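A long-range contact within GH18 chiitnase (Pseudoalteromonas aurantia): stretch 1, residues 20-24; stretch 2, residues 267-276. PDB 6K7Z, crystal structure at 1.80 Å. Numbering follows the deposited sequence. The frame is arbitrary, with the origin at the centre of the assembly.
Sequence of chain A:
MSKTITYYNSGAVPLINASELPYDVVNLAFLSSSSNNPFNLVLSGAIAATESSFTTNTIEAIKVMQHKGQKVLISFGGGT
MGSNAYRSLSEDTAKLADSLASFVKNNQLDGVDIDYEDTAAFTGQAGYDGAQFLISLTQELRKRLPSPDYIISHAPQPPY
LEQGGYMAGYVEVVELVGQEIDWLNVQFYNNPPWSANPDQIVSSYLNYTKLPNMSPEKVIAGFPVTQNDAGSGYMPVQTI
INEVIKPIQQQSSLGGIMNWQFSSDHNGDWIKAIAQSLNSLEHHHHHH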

# COMPACT_ATOMS: atom_id res chain seq x y z
N GLU A 20 10.91 -2.55 -17.05
CA GLU A 20 11.70 -3.68 -17.49
C GLU A 20 12.02 -4.65 -16.36
O GLU A 20 12.87 -5.53 -16.53
N LEU A 21 11.36 -4.51 -15.22
CA LEU A 21 11.60 -5.35 -14.06
C LEU A 21 10.35 -6.16 -13.74
O LEU A 21 9.26 -5.84 -14.22
N PRO A 22 10.48 -7.21 -12.98
CA PRO A 22 9.33 -8.11 -12.74
C PRO A 22 8.41 -7.60 -11.64
O PRO A 22 8.15 -8.29 -10.63
N TYR A 23 7.90 -6.38 -11.81
CA TYR A 23 6.86 -5.82 -10.96
C TYR A 23 5.50 -5.99 -11.62
O TYR A 23 5.37 -5.86 -12.84
N ASP A 24 4.49 -6.25 -10.80
CA ASP A 24 3.12 -6.23 -11.30
C ASP A 24 2.43 -4.91 -11.03
O ASP A 24 1.59 -4.48 -11.85
N ASN A 267 20.00 -1.77 -9.55
CA ASN A 267 19.90 -2.59 -10.76
C ASN A 267 18.73 -3.57 -10.71
O ASN A 267 18.69 -4.52 -11.49
N GLY A 268 17.76 -3.33 -9.84
CA GLY A 268 16.65 -4.25 -9.71
C GLY A 268 17.02 -5.61 -9.19
O GLY A 268 16.24 -6.56 -9.34
N ASP A 269 18.20 -5.76 -8.58
CA ASP A 269 18.63 -7.08 -8.13
C ASP A 269 17.69 -7.66 -7.08
O ASP A 269 17.44 -8.87 -7.08
N TRP A 270 17.20 -6.83 -6.16
CA TRP A 270 16.31 -7.32 -5.10
C TRP A 270 15.03 -7.90 -5.69
O TRP A 270 14.64 -9.03 -5.37
N ILE A 271 14.37 -7.14 -6.58
CA ILE A 271 13.11 -7.64 -7.11
C ILE A 271 13.34 -8.84 -8.01
O ILE A 271 12.52 -9.76 -8.03
N LYS A 272 14.47 -8.90 -8.71
CA LYS A 272 14.74 -10.08 -9.52
C LYS A 272 14.87 -11.33 -8.66
O LYS A 272 14.28 -12.37 -8.97
N ALA A 273 15.60 -11.24 -7.55
CA ALA A 273 15.77 -12.41 -6.68
C ALA A 273 14.46 -12.79 -5.99
O ALA A 273 14.13 -13.98 -5.87
N ILE A 274 13.70 -11.81 -5.55
CA ILE A 274 12.45 -12.09 -4.90
C ILE A 274 11.47 -12.70 -5.89
O ILE A 274 10.82 -13.63 -5.58
N ALA A 275 11.39 -12.12 -7.06
CA ALA A 275 10.45 -12.61 -8.05
C ALA A 275 10.72 -14.09 -8.39
O ALA A 275 9.86 -14.89 -8.44
N GLN A 276 11.98 -14.38 -8.56
CA GLN A 276 12.42 -15.72 -8.86
C GLN A 276 11.89 -16.69 -7.80
O GLN A 276 11.47 -17.76 -8.09

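The contact between residues 20-24 and the helix that includes residues 269-276 is centred on Ile271, which has the largest area covered of any residue in the two stretches. Its CA-to-CB bond points toward the loop, and with chi1 at -171° (t) and chi2 at 56° (p) the side chain reaches all three of the loop residues that make contact: Leu21, Pro22 and Tyr23. The closest of these approaches is to the tyrosine. Tyr23 leaves its backbone sideways, but chi1 of -76° (m) and chi2 of -68° carry the ring nearer to the helix, so that one face lies against the isoleucine. Ile271 CG1 sits 3.6 Å from the centroid of the Tyr23 ring and only 20° off the ring normal, a CH-pi contact made over the face, while Ile271 CD1 comes to 3.5 Å from Tyr23 CE1. The ring is buried, and its hydroxyl is hydrogen-bonded elsewhere in the structure, which lets the aromatic surface pack here without leaving the polar end unsatisfied.

The CG2 methyl of Ile271 lies 4.0 Å from Pro22 CD and 4.2 Å from Leu21 CD2, and also 3.9 Å from Tyr23 CE2; CG1 of Ile271 in turn comes to 3.9 Å from the backbone Pro22 O. The branched side chain as a whole thus spans the turn from leucine to tyrosine. Pro22, with a C-gamma endo pucker, also points toward the helix. Its ring extends the apolar surface along the helix by one turn, with Pro22 CG 3.8 Å from Ala275 CB. Ile271 and Ala275 are four residues apart and so face the loop together, linked by the helical hydrogen bond from Ala275 N to Ile271 O (2.8 Å). The small alanine side chain meets the proline ring at van der Waals distance.

At the start of the helix, Leu21 points inward in an m,t rotamer (chi1 -72°, chi2 166°). Its CD2 methyl packs 4.0 Å from the CA of Gly268, the N-cap residue. The absence of a side chain matters at this position: an ideal CB on Gly268 would lie 2.5 Å from Leu21 CD2, a clash, and the positive phi of 66° by itself favours glycine.

Lys272 forms the outer border. Its side chain departs sideways with chi1 at -74° (m) and the remaining three angles all t, and this extended chain runs past the loop, bringing Lys272 CE to 3.6 Å from Leu21 CD2. Lys272 CG lies 4.3 Å from Pro22 CD. The lysine thus contributes its aliphatic portion to the contact, and its NZ makes no hydrogen bond or salt bridge to the loop. Farther out, Glu20 and Asp24 are out of reach of the helix; Glu20 OE1 and Asp24 OD2 are hydrogen-bonded elsewhere in the structure. Asn267 and Asp269 point away from the loop. No hydrogen bond joins the two stretches, and the 323 Å² they bury between them rests on apolar packing.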

# COMPACT_ATOMS: atom_id res chain seq x y z
CB GLU A 20 13.00 -3.20 -18.15
CG GLU A 20 12.77 -2.11 -19.19
CD GLU A 20 12.05 -2.57 -20.45
OE1 GLU A 20 11.70 -3.76 -20.56
OE2 GLU A 20 11.82 -1.71 -21.33
CB LEU A 21 12.01 -4.47 -12.87
CG LEU A 21 13.42 -3.94 -13.10
CD1 LEU A 21 13.72 -2.81 -12.11
CD2 LEU A 21 14.44 -5.07 -12.95
CB PRO A 22 10.02 -9.43 -12.39
CG PRO A 22 11.28 -9.03 -11.74
CD PRO A 22 11.73 -7.77 -12.43
CB TYR A 23 7.08 -4.34 -10.67
CG TYR A 23 8.17 -4.08 -9.65
CD1 TYR A 23 7.99 -4.45 -8.32
CD2 TYR A 23 9.36 -3.46 -10.02
CE1 TYR A 23 8.98 -4.23 -7.38
CE2 TYR A 23 10.36 -3.23 -9.09
CZ TYR A 23 10.16 -3.62 -7.78
OH TYR A 23 11.16 -3.38 -6.86
CB ASP A 24 2.31 -7.36 -10.67
CG ASP A 24 2.86 -8.72 -11.02
OD1 ASP A 24 3.01 -9.00 -12.23
OD2 ASP A 24 3.15 -9.50 -10.09
CB ASN A 267 21.20 -3.34 -11.06
CG ASN A 267 22.29 -2.42 -11.56
OD1 ASN A 267 23.47 -2.58 -11.23
ND2 ASN A 267 21.90 -1.42 -12.36
CB ASP A 269 20.05 -7.01 -7.57
CG ASP A 269 21.08 -6.73 -8.62
OD1 ASP A 269 20.79 -6.98 -9.82
OD2 ASP A 269 22.17 -6.26 -8.25
CB TRP A 270 16.00 -6.18 -4.12
CG TRP A 270 15.29 -6.54 -2.82
CD1 TRP A 270 15.88 -6.69 -1.60
CD2 TRP A 270 13.88 -6.71 -2.60
NE1 TRP A 270 14.94 -6.97 -0.64
CE2 TRP A 270 13.70 -6.98 -1.23
CE3 TRP A 270 12.76 -6.66 -3.43
CZ2 TRP A 270 12.45 -7.22 -0.67
CZ3 TRP A 270 11.52 -6.90 -2.88
CH2 TRP A 270 11.37 -7.17 -1.51
CB ILE A 271 12.33 -6.52 -7.84
CG1 ILE A 271 10.92 -7.00 -8.20
CG2 ILE A 271 13.05 -6.04 -9.10
CD1 ILE A 271 10.13 -7.49 -7.01
CB LYS A 272 16.00 -9.86 -10.36
CG LYS A 272 15.81 -8.90 -11.54
CD LYS A 272 17.17 -8.69 -12.24
CE LYS A 272 17.15 -7.45 -13.08
NZ LYS A 272 18.46 -7.22 -13.77
CB ALA A 273 16.87 -12.16 -5.65
CB ILE A 274 11.85 -10.80 -4.29
CG1 ILE A 274 12.63 -10.44 -3.06
CG2 ILE A 274 10.38 -10.94 -3.95
CD1 ILE A 274 12.36 -11.33 -1.88
CB ALA A 275 10.38 -11.75 -9.28
CB GLN A 276 13.93 -15.75 -8.82
CG GLN A 276 14.47 -17.07 -9.27
CD GLN A 276 13.94 -17.52 -10.62
OE1 GLN A 276 13.09 -18.41 -10.70
NE2 GLN A 276 14.44 -16.91 -11.68